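Local coordinates for protein VP5 (Halorubrum pleomorphic virus 2, PDB 6QGI) that sits in the viral envelope and probably drives fusion of the viral membrane with that of its haloarchaeal host, at residues A[29-34]-A[45-50]; A[36-41]-A[213-218]; A[358-363]-A[367-372]; A[397-400]-A[404-407]. One frame throughout, in Å; residues are numbered along the deposited sequence.

Contact 1: A[29-34]-A[45-50]; sequences DAPPEG and YQTAKT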
loop_
_atom_site.group_PDB
_atom_site.type_symbol
_atom_site.label_atom_id
_atom_site.label_comp_id
_atom_site.label_asym_id
_atom_site.label_seq_id
_atom_site.Cartn_x
_atom_site.Cartn_y
_atom_site.Cartn_z
ATOM N N ASP A 29 -1.399 17.907 -4.104
ATOM C CA ASP A 29 -1.637 18.814 -2.979
ATOM C C ASP A 29 -0.342 19.570 -2.650
ATOM O O ASP A 29 0.189 19.483 -1.538
ATOM C CB ASP A 29 -2.181 18.049 -1.749
ATOM C CG ASP A 29 -2.597 18.915 -0.572
ATOM O OD1 ASP A 29 -2.603 20.171 -0.719
ATOM O OD2 ASP A 29 -2.909 18.348 0.494
ATOM N N ALA A 30 0.154 20.332 -3.635
ATOM C CA ALA A 30 1.362 21.129 -3.474
ATOM C C ALA A 30 1.095 22.348 -2.598
ATOM O O ALA A 30 0.015 22.942 -2.724
ATOM C CB ALA A 30 1.890 21.565 -4.818
ATOM N N PRO A 31 2.066 22.744 -1.732
ATOM C CA PRO A 31 1.855 23.917 -0.872
ATOM C C PRO A 31 1.533 25.178 -1.665
ATOM O O PRO A 31 2.049 25.347 -2.779
ATOM C CB PRO A 31 3.191 24.066 -0.136
ATOM C CG PRO A 31 3.769 22.699 -0.158
ATOM C CD PRO A 31 3.374 22.110 -1.456
ATOM N N PRO A 32 0.720 26.084 -1.087
ATOM C CA PRO A 32 0.368 27.319 -1.788
ATOM C C PRO A 32 1.474 28.369 -1.778
ATOM O O PRO A 32 2.415 28.290 -0.997
ATOM C CB PRO A 32 -0.836 27.827 -0.993
ATOM C CG PRO A 32 -0.596 27.343 0.378
ATOM C CD PRO A 32 0.018 25.996 0.218
ATOM N N GLU A 33 1.322 29.387 -2.625
ATOM C CA GLU A 33 2.214 30.540 -2.648
ATOM C C GLU A 33 1.734 31.501 -1.553
ATOM O O GLU A 33 0.604 31.364 -1.078
ATOM C CB GLU A 33 2.221 31.189 -4.042
ATOM C CG GLU A 33 3.015 30.386 -5.063
ATOM C CD GLU A 33 3.268 31.025 -6.416
ATOM O OE1 GLU A 33 3.481 32.258 -6.476
ATOM O OE2 GLU A 33 3.282 30.275 -7.419
ATOM N N GLY A 34 2.583 32.428 -1.135
ATOM C CA GLY A 34 2.224 33.388 -0.099
ATOM C C GLY A 34 2.442 32.907 1.319
ATOM O O GLY A 34 1.999 33.555 2.274
ATOM N N TYR A 45 7.849 19.455 2.735
ATOM C CA TYR A 45 8.270 18.226 3.402
ATOM C C TYR A 45 7.064 17.339 3.666
ATOM O O TYR A 45 7.140 16.136 3.421
ATOM C CB TYR A 45 9.027 18.546 4.711
ATOM C CG TYR A 45 9.547 17.326 5.449
ATOM C CD1 TYR A 45 10.736 16.707 5.064
ATOM C CD2 TYR A 45 8.852 16.786 6.527
ATOM C CE1 TYR A 45 11.218 15.588 5.737
ATOM C CE2 TYR A 45 9.327 15.670 7.211
ATOM C CZ TYR A 45 10.510 15.074 6.811
ATOM O OH TYR A 45 10.976 13.970 7.474
ATOM N N GLN A 46 5.953 17.936 4.135
ATOM C CA GLN A 46 4.699 17.241 4.428
ATOM C C GLN A 46 4.050 16.719 3.137
ATOM O O GLN A 46 3.574 15.582 3.126
ATOM C CB GLN A 46 3.743 18.152 5.208
ATOM C CG GLN A 46 4.058 18.158 6.706
ATOM C CD GLN A 46 3.725 19.440 7.441
ATOM O OE1 GLN A 46 3.274 20.446 6.866
ATOM N NE2 GLN A 46 3.952 19.430 8.748
ATOM N N THR A 47 4.078 17.521 2.049
ATOM C CA THR A 47 3.539 17.144 0.737
ATOM C C THR A 47 4.321 15.936 0.169
ATOM O O THR A 47 3.706 15.013 -0.378
ATOM C CB THR A 47 3.550 18.354 -0.218
ATOM O OG1 THR A 47 2.689 19.374 0.307
ATOM C CG2 THR A 47 3.093 18.003 -1.618
ATOM N N ALA A 48 5.662 15.935 0.321
ATOM C CA ALA A 48 6.518 14.850 -0.161
ATOM C C ALA A 48 6.388 13.593 0.704
ATOM O O ALA A 48 6.503 12.494 0.174
ATOM C CB ALA A 48 7.963 15.302 -0.204
ATOM N N LYS A 49 6.162 13.757 2.026
ATOM C CA LYS A 49 6.009 12.661 2.992
ATOM C C LYS A 49 4.706 11.930 2.745
ATOM O O LYS A 49 4.680 10.701 2.805
ATOM C CB LYS A 49 6.062 13.196 4.437
ATOM C CG LYS A 49 6.187 12.122 5.507
ATOM C CD LYS A 49 6.066 12.720 6.896
ATOM C CE LYS A 49 6.537 11.757 7.954
ATOM N NZ LYS A 49 7.468 12.410 8.910
ATOM N N THR A 50 3.624 12.685 2.472
ATOM C CA THR A 50 2.298 12.140 2.195
ATOM C C THR A 50 2.309 11.470 0.828
ATOM O O THR A 50 1.734 10.393 0.692
ATOM C CB THR A 50 1.232 13.234 2.317
ATOM O OG1 THR A 50 1.410 13.901 3.566
ATOM C CG2 THR A 50 -0.186 12.681 2.239
#

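Contact 2: A[36-41]-A[213-218]; sequences TADALK and VQYDGD. Unlike the reference sequence in segment 213-218: Asp218 (reference Asn).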
loop_
_atom_site.group_PDB
_atom_site.type_symbol
_atom_site.label_atom_id
_atom_site.label_comp_id
_atom_site.label_asym_id
_atom_site.label_seq_id
_atom_site.Cartn_x
_atom_site.Cartn_y
_atom_site.Cartn_z
ATOM N N THR A 36 4.903 31.657 4.694
ATOM C CA THR A 36 6.132 32.117 5.351
ATOM C C THR A 36 7.248 31.169 4.914
ATOM O O THR A 36 6.953 30.051 4.471
ATOM C CB THR A 36 6.001 32.218 6.892
ATOM O OG1 THR A 36 5.722 30.936 7.455
ATOM C CG2 THR A 36 4.959 33.236 7.345
ATOM N N ALA A 37 8.511 31.616 5.001
ATOM C CA ALA A 37 9.676 30.819 4.615
ATOM C C ALA A 37 9.668 29.421 5.272
ATOM O O ALA A 37 9.691 28.428 4.553
ATOM C CB ALA A 37 10.957 31.559 4.964
ATOM N N ASP A 38 9.541 29.348 6.613
ATOM C CA ASP A 38 9.533 28.083 7.361
ATOM C C ASP A 38 8.343 27.177 6.984
ATOM O O ASP A 38 8.548 25.982 6.754
ATOM C CB ASP A 38 9.542 28.338 8.881
ATOM C CG ASP A 38 9.843 27.096 9.700
ATOM O OD1 ASP A 38 10.994 26.607 9.637
ATOM O OD2 ASP A 38 8.928 26.611 10.403
ATOM N N ALA A 39 7.119 27.745 6.924
ATOM C CA ALA A 39 5.874 27.042 6.583
ATOM C C ALA A 39 5.959 26.364 5.222
ATOM O O ALA A 39 5.496 25.233 5.101
ATOM C CB ALA A 39 4.696 28.001 6.608
ATOM N N LEU A 40 6.563 27.031 4.206
ATOM C CA LEU A 40 6.713 26.436 2.873
ATOM C C LEU A 40 7.634 25.221 2.935
ATOM O O LEU A 40 7.293 24.182 2.389
ATOM C CB LEU A 40 7.220 27.449 1.826
ATOM C CG LEU A 40 7.395 26.909 0.393
ATOM C CD1 LEU A 40 6.080 26.430 -0.189
ATOM C CD2 LEU A 40 8.034 27.935 -0.506
ATOM N N LYS A 41 8.765 25.342 3.639
ATOM C CA LYS A 41 9.743 24.274 3.827
ATOM C C LYS A 41 9.090 23.067 4.525
ATOM O O LYS A 41 9.330 21.919 4.136
ATOM C CB LYS A 41 10.946 24.794 4.628
ATOM C CG LYS A 41 11.722 25.902 3.914
ATOM C CD LYS A 41 13.109 26.138 4.496
ATOM C CE LYS A 41 13.134 27.232 5.532
ATOM N NZ LYS A 41 14.488 27.390 6.119
ATOM N N VAL A 213 13.864 15.580 -0.081
ATOM C CA VAL A 213 13.217 16.730 0.550
ATOM C C VAL A 213 13.680 16.795 1.999
ATOM O O VAL A 213 13.571 15.814 2.727
ATOM C CB VAL A 213 11.675 16.708 0.427
ATOM C CG1 VAL A 213 11.055 17.923 1.104
ATOM C CG2 VAL A 213 11.252 16.656 -1.032
ATOM N N GLN A 214 14.207 17.946 2.402
ATOM C CA GLN A 214 14.700 18.152 3.755
ATOM C C GLN A 214 13.978 19.305 4.455
ATOM O O GLN A 214 13.610 20.288 3.813
ATOM C CB GLN A 214 16.224 18.392 3.741
ATOM C CG GLN A 214 16.693 19.599 2.914
ATOM C CD GLN A 214 18.187 19.793 2.959
ATOM O OE1 GLN A 214 18.966 18.842 3.111
ATOM N NE2 GLN A 214 18.622 21.037 2.800
ATOM N N TYR A 215 13.779 19.162 5.778
ATOM C CA TYR A 215 13.196 20.159 6.681
ATOM C C TYR A 215 13.535 19.823 8.138
ATOM O O TYR A 215 13.293 18.702 8.597
ATOM C CB TYR A 215 11.668 20.311 6.498
ATOM C CG TYR A 215 10.993 21.163 7.560
ATOM C CD1 TYR A 215 11.129 22.549 7.560
ATOM C CD2 TYR A 215 10.222 20.584 8.563
ATOM C CE1 TYR A 215 10.536 23.334 8.549
ATOM C CE2 TYR A 215 9.616 21.360 9.552
ATOM C CZ TYR A 215 9.777 22.735 9.542
ATOM O OH TYR A 215 9.186 23.500 10.518
ATOM N N ASP A 216 14.079 20.817 8.856
ATOM C CA ASP A 216 14.413 20.809 10.288
ATOM C C ASP A 216 15.273 19.593 10.720
ATOM O O ASP A 216 15.042 19.005 11.783
ATOM C CB ASP A 216 13.106 20.890 11.116
ATOM C CG ASP A 216 13.258 21.356 12.552
ATOM O OD1 ASP A 216 14.146 22.200 12.816
ATOM O OD2 ASP A 216 12.485 20.881 13.411
ATOM N N GLY A 217 16.265 19.247 9.899
ATOM C CA GLY A 217 17.168 18.133 10.169
ATOM C C GLY A 217 16.688 16.778 9.685
ATOM O O GLY A 217 17.484 15.836 9.600
ATOM N N ASP A 218 15.382 16.662 9.383
ATOM C CA ASP A 218 14.758 15.440 8.863
ATOM C C ASP A 218 14.615 15.568 7.365
ATOM O O ASP A 218 14.326 16.648 6.854
ATOM C CB ASP A 218 13.405 15.159 9.528
ATOM C CG ASP A 218 13.421 15.365 11.027
ATOM O OD1 ASP A 218 14.162 14.629 11.722
ATOM O OD2 ASP A 218 12.714 16.281 11.505
#

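Contact 3: A[358-363]-A[367-372]; sequences AYQSGV and NVTLTS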
loop_
_atom_site.group_PDB
_atom_site.type_symbol
_atom_site.label_atom_id
_atom_site.label_comp_id
_atom_site.label_asym_id
_atom_site.label_seq_id
_atom_site.Cartn_x
_atom_site.Cartn_y
_atom_site.Cartn_z
ATOM N N ALA A 358 6.007 6.707 27.223
ATOM C CA ALA A 358 6.551 7.988 26.803
ATOM C C ALA A 358 5.830 9.155 27.495
ATOM O O ALA A 358 5.179 9.972 26.843
ATOM C CB ALA A 358 6.464 8.107 25.289
ATOM N N TYR A 359 5.968 9.239 28.828
ATOM C CA TYR A 359 5.344 10.287 29.630
ATOM C C TYR A 359 6.246 10.726 30.780
ATOM O O TYR A 359 7.081 9.944 31.241
ATOM C CB TYR A 359 3.980 9.821 30.178
ATOM C CG TYR A 359 4.061 8.706 31.204
ATOM C CD1 TYR A 359 4.167 8.989 32.563
ATOM C CD2 TYR A 359 3.992 7.372 30.822
ATOM C CE1 TYR A 359 4.267 7.969 33.509
ATOM C CE2 TYR A 359 4.059 6.342 31.763
ATOM C CZ TYR A 359 4.175 6.648 33.109
ATOM O OH TYR A 359 4.235 5.644 34.042
ATOM N N GLN A 360 6.046 11.964 31.258
ATOM C CA GLN A 360 6.765 12.515 32.402
ATOM C C GLN A 360 5.958 12.195 33.656
ATOM O O GLN A 360 4.736 12.358 33.653
ATOM C CB GLN A 360 7.006 14.022 32.243
ATOM C CG GLN A 360 7.982 14.359 31.128
ATOM C CD GLN A 360 8.714 15.637 31.417
ATOM O OE1 GLN A 360 8.228 16.737 31.142
ATOM N NE2 GLN A 360 9.901 15.514 31.991
ATOM N N SER A 361 6.626 11.681 34.700
ATOM C CA SER A 361 5.985 11.262 35.945
ATOM C C SER A 361 5.277 12.420 36.668
ATOM O O SER A 361 4.137 12.252 37.089
ATOM C CB SER A 361 6.995 10.592 36.869
ATOM O OG SER A 361 7.465 9.383 36.298
ATOM N N GLY A 362 5.926 13.582 36.742
ATOM C CA GLY A 362 5.385 14.767 37.400
ATOM C C GLY A 362 4.258 15.483 36.675
ATOM O O GLY A 362 4.411 15.875 35.513
ATOM N N VAL A 363 3.125 15.685 37.379
ATOM C CA VAL A 363 1.951 16.412 36.873
ATOM C C VAL A 363 2.003 17.830 37.466
ATOM O O VAL A 363 1.638 18.024 38.628
ATOM C CB VAL A 363 0.598 15.693 37.166
ATOM C CG1 VAL A 363 -0.569 16.426 36.519
ATOM C CG2 VAL A 363 0.626 14.242 36.705
ATOM N N ASN A 367 -1.135 19.889 34.247
ATOM C CA ASN A 367 -0.434 19.763 32.968
ATOM C C ASN A 367 0.377 18.452 32.901
ATOM O O ASN A 367 1.483 18.365 33.451
ATOM C CB ASN A 367 0.482 20.976 32.706
ATOM C CG ASN A 367 -0.166 22.131 31.978
ATOM O OD1 ASN A 367 -0.538 22.028 30.802
ATOM N ND2 ASN A 367 -0.275 23.275 32.645
ATOM N N VAL A 368 -0.192 17.429 32.228
ATOM C CA VAL A 368 0.475 16.142 32.004
ATOM C C VAL A 368 1.329 16.298 30.744
ATOM O O VAL A 368 0.874 16.915 29.786
ATOM C CB VAL A 368 -0.504 14.941 31.912
ATOM C CG1 VAL A 368 0.249 13.646 31.630
ATOM C CG2 VAL A 368 -1.326 14.802 33.191
ATOM N N THR A 369 2.560 15.762 30.752
ATOM C CA THR A 369 3.484 15.878 29.629
ATOM C C THR A 369 3.871 14.494 29.084
ATOM O O THR A 369 4.170 13.581 29.856
ATOM C CB THR A 369 4.709 16.710 30.056
ATOM O OG1 THR A 369 4.247 17.970 30.554
ATOM C CG2 THR A 369 5.695 16.952 28.913
ATOM N N LEU A 370 3.841 14.362 27.738
ATOM C CA LEU A 370 4.217 13.174 26.961
ATOM C C LEU A 370 5.532 13.437 26.239
ATOM O O LEU A 370 5.719 14.527 25.695
ATOM C CB LEU A 370 3.129 12.770 25.941
ATOM C CG LEU A 370 1.721 12.425 26.443
ATOM C CD1 LEU A 370 0.841 11.990 25.289
ATOM C CD2 LEU A 370 1.734 11.340 27.516
ATOM N N THR A 371 6.437 12.449 26.234
ATOM C CA THR A 371 7.752 12.599 25.607
ATOM C C THR A 371 7.766 12.063 24.151
ATOM O O THR A 371 8.779 12.211 23.461
ATOM C CB THR A 371 8.840 11.971 26.484
ATOM O OG1 THR A 371 8.452 10.650 26.847
ATOM C CG2 THR A 371 9.117 12.788 27.742
ATOM N N SER A 372 6.634 11.496 23.679
ATOM C CA SER A 372 6.461 11.029 22.301
ATOM C C SER A 372 5.075 11.393 21.785
ATOM O O SER A 372 4.117 11.442 22.557
ATOM C CB SER A 372 6.695 9.527 22.172
ATOM O OG SER A 372 8.047 9.178 22.423
HETATM O O HOH W 1 3.349 14.645 33.172
#

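Contact 4: A[397-400]-A[404-407]; sequences WTAT and TWYH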
loop_
_atom_site.group_PDB
_atom_site.type_symbol
_atom_site.label_atom_id
_atom_site.label_comp_id
_atom_site.label_asym_id
_atom_site.label_seq_id
_atom_site.Cartn_x
_atom_site.Cartn_y
_atom_site.Cartn_z
ATOM N N TRP A 397 -3.779 16.962 22.531
ATOM C CA TRP A 397 -2.430 17.087 23.078
ATOM C C TRP A 397 -1.739 18.232 22.347
ATOM O O TRP A 397 -1.764 18.271 21.110
ATOM C CB TRP A 397 -1.642 15.777 22.952
ATOM C CG TRP A 397 -2.062 14.735 23.942
ATOM C CD1 TRP A 397 -2.924 13.699 23.731
ATOM C CD2 TRP A 397 -1.662 14.651 25.316
ATOM N NE1 TRP A 397 -3.070 12.961 24.881
ATOM C CE2 TRP A 397 -2.322 13.535 25.877
ATOM C CE3 TRP A 397 -0.798 15.408 26.129
ATOM C CZ2 TRP A 397 -2.143 13.152 27.213
ATOM C CZ3 TRP A 397 -0.638 15.041 27.457
ATOM C CH2 TRP A 397 -1.300 13.922 27.984
ATOM N N THR A 398 -1.181 19.196 23.095
ATOM C CA THR A 398 -0.535 20.367 22.499
ATOM C C THR A 398 0.972 20.168 22.459
ATOM O O THR A 398 1.588 19.805 23.461
ATOM C CB THR A 398 -0.932 21.666 23.224
ATOM O OG1 THR A 398 -0.694 21.509 24.609
ATOM C CG2 THR A 398 -2.389 22.012 23.038
ATOM N N ALA A 399 1.553 20.423 21.294
ATOM C CA ALA A 399 2.976 20.281 21.048
ATOM C C ALA A 399 3.748 21.557 21.326
ATOM O O ALA A 399 3.235 22.663 21.148
ATOM C CB ALA A 399 3.208 19.868 19.604
ATOM N N THR A 400 5.007 21.382 21.736
ATOM C CA THR A 400 6.007 22.426 21.933
ATOM C C THR A 400 7.158 22.076 20.990
ATOM O O THR A 400 7.275 20.918 20.570
ATOM C CB THR A 400 6.419 22.556 23.407
ATOM O OG1 THR A 400 6.647 21.264 23.964
ATOM C CG2 THR A 400 5.393 23.302 24.237
ATOM N N THR A 404 7.756 17.680 23.185
ATOM C CA THR A 404 6.919 17.279 24.322
ATOM C C THR A 404 5.458 17.605 24.019
ATOM O O THR A 404 5.181 18.516 23.235
ATOM C CB THR A 404 7.386 17.914 25.637
ATOM O OG1 THR A 404 7.679 19.293 25.434
ATOM C CG2 THR A 404 8.586 17.205 26.236
ATOM N N TRP A 405 4.526 16.836 24.603
ATOM C CA TRP A 405 3.101 17.039 24.369
ATOM C C TRP A 405 2.371 17.215 25.690
ATOM O O TRP A 405 2.356 16.304 26.516
ATOM C CB TRP A 405 2.517 15.893 23.532
ATOM C CG TRP A 405 2.925 15.989 22.095
ATOM C CD1 TRP A 405 2.239 16.605 21.092
ATOM C CD2 TRP A 405 4.174 15.568 21.527
ATOM N NE1 TRP A 405 2.956 16.543 19.920
ATOM C CE2 TRP A 405 4.154 15.926 20.162
ATOM C CE3 TRP A 405 5.295 14.883 22.030
ATOM C CZ2 TRP A 405 5.218 15.638 19.297
ATOM C CZ3 TRP A 405 6.356 14.618 21.177
ATOM C CH2 TRP A 405 6.300 14.969 19.823
ATOM N N TYR A 406 1.796 18.410 25.903
ATOM C CA TYR A 406 1.106 18.728 27.148
ATOM C C TYR A 406 -0.400 18.908 26.959
ATOM O O TYR A 406 -0.855 19.239 25.870
ATOM C CB TYR A 406 1.719 19.981 27.814
ATOM C CG TYR A 406 1.399 21.293 27.128
ATOM C CD1 TYR A 406 2.165 21.739 26.050
ATOM C CD2 TYR A 406 0.379 22.117 27.588
ATOM C CE1 TYR A 406 1.889 22.957 25.426
ATOM C CE2 TYR A 406 0.091 23.331 26.971
ATOM C CZ TYR A 406 0.851 23.749 25.889
ATOM O OH TYR A 406 0.563 24.937 25.265
ATOM N N HIS A 407 -1.160 18.694 28.040
ATOM C CA HIS A 407 -2.606 18.874 28.095
ATOM C C HIS A 407 -3.025 19.145 29.533
ATOM O O HIS A 407 -2.646 18.396 30.438
ATOM C CB HIS A 407 -3.367 17.665 27.517
ATOM C CG HIS A 407 -4.856 17.806 27.611
ATOM N ND1 HIS A 407 -5.554 18.662 26.778
ATOM C CD2 HIS A 407 -5.726 17.225 28.467
ATOM C CE1 HIS A 407 -6.823 18.557 27.140
ATOM N NE2 HIS A 407 -6.976 17.695 28.144
#

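Contact 1: A[29-34]-A[45-50]
Thr47, on helix 37-60, puts its whole short side chain against the extended loop of Asp29, Ala30 and Pro31 that leads into the same helix. CB faces the loop and stands 3.8 Å from Asp29 O. From there the branches part. CG2 lies anti to the backbone N and comes 3.3 Å from Asp29 O, with Ala30 CA a little farther along at 4.0 Å. OG1, beside the backbone N (chi1 -63°), is the polar tip. It hydrogen-bonds to Gln43 O, one turn earlier in the helix, and lies against the proline ring, 3.3 Å from Pro31 CD. Asp29 O, 3.1 Å from Thr47 OG1, competes for the same proton, so the bond to the loop is not settled. Pro31 is buried: its ring also packs on Leu40, Gln43 and Val44 of the helix, and its carbonyl accepts from Thr130 of helix 91-133. Thr47 in turn touches Glu123 and Ile127 of that long helix, and Asp29 N bonds to Glu123, so the loop is pinched between two helices. This is a small structural contact, 117 Å² in all, that ties the loop to the helix. Its chemistry implies that the threonine works with both branches. The methyl lies on the Asp29-Ala30 backbone, while CD and CG of Pro31 pack against the hydroxyl, which gives its proton to its own helix and can serve the loop carbonyl only by sharing.

Contact 2: A[36-41]-A[213-218]
Lys41 and Tyr215 bring their CA atoms to 6.1 Å where the first turns of helix 37-60 pass the tip of a beta hairpin with a two-residue turn, strands 212-215 and 218-221, closed by a type I' turn from Tyr215 to Asp218. The turn is held by paired backbone bonds between Tyr215 and Asp218, N to O each way. Tyr215 carries the contact. Its CG is anti to the backbone N (chi1 171°), which throws the ring from the hairpin end onto the helix. Near the root of the ring, CD1 rests 3.7 Å from Lys41 CB, and Tyr215 CB is an equal 3.7 Å from Lys41 O. The lysine chain then bends at its third torsion and leads its amino end elsewhere. Farther out, Asp38 meets the ring at its edge, OD1 lying 3.5 Å from Tyr215 CE1, with the carboxylate and ring planes 52° apart. Asp216 CB covers part of one ring face, and Gln42 and Tyr45 of the helix also touch this tyrosine. This is a surface contact that joins the hairpin tip to the first turns of the helix. At the ring's far end, Tyr215 OH donates to Asp38 OD2 at 3.1 Å, approaching on the syn side, 31° out of the carboxylate plane.

Contact 3: A[358-363]-A[367-372]
Thr371 N stands above the carbonyl plane of Ala358, 61° out of it, and still bonds to Ala358 O at 2.8 Å; the Gln360 carboxamide lies alongside Thr369, the two side chains pointing the same way, with OE1 3.4 Å from Thr369 CG2. The second backbone bond is much straighter: Gln360 N reaches Thr369 O at 2.8 Å with 176° at the hydrogen. Together the two bonds frame a single antiparallel bridge, Tyr359 with Leu370, whose CA atoms are 4.1 Å apart. Beyond it the chains separate and a water fills in for the direct bonds. It accepts from Thr369 N and donates to Gln360 O and Gly362 O, so three backbone groups are served by one molecule. The apolar touches are few. Tyr359 CB meets Leu370 CD2 at 3.8 Å, and Val363 CG1 meets Val368 CG2 at the same distance. With CG between the backbone N and the carbonyl carbon (chi1 67°), the tyrosine ring turns away from Leu370 toward Ile420 and Ala423. That sets the place of the contact. On one side Ser361 and Val363 make backbone bonds to Ile420 and Thr418 at the start of strand 418-427. On the other, Val368 and Leu370 bond to His407 and Trp405 of strand 405-408, while Val368 and Leu370 pack on Leu382 and Val380 of strand 378-384.

Contact 4: A[397-400]-A[404-407]
Tyr406 O is gripped twice by one residue: Thr398 N donates to it at 2.8 Å and Thr398 OG1 at 2.6 Å, the hydroxyl coming from above the carbonyl plane. Tyr406 N answers to Thr398 O, which completes the hydrogen-bonded pair of this antiparallel hairpin. Thr398 OG1 lies between its backbone N and carbonyl carbon (chi1 53°), and this turns it over the face of the Tyr406 ring. Thr398 CB makes a CH-pi contact there, 4.0 Å from the ring centroid. Thr400 repeats the double grip at the turn end, its N and OG1 both reaching Thr404 O at 3.2 Å, while Thr404 OG1 donates to Thr400 OG1 at 2.7 Å. On the opposite face of the hairpin from Thr398 and Tyr406, Ala399 CB packs 3.7 Å from Trp405 CD1. Trp397 closes the other end. His407 CB lies over its six-membered ring, 4.0 Å from the centroid, and the imidazole turns an edge to the indole face with the planes 59° apart. Its ND1 makes a weak hydrogen bond to Asn396 O. Trp397 NE1 is satisfied by Val392 O, and Asn396 carries an N-linked glycan, about 6 Å from the His407 side chain. Strand 405-408 is the middle of a three-stranded sheet, with strand 398-399 along one edge and strand 367-370 along the other, where Trp397 packs on Val368 and Leu370, and Tyr406 on Asn367.

From the N terminus, contact 1 folds the loop 29-34 back onto the third turn of helix 37-60, closing a short loop. The first turns of that helix lie inside this loop and belong to contact 2, whose other half comes more than 170 residues later, so the two cross; they also touch, Tyr45 packing on Val213, Tyr215 and Asp218. Contacts 3 and 4 follow in series, each closing only a few residues, and share a sheet in which strands 367-370 and 405-408 are neighbours. Contacts 1 and 2, both on helix 37-60, stay apart from contacts 3 and 4, with about 9 Å between the nearest atoms of contacts 2 and 4.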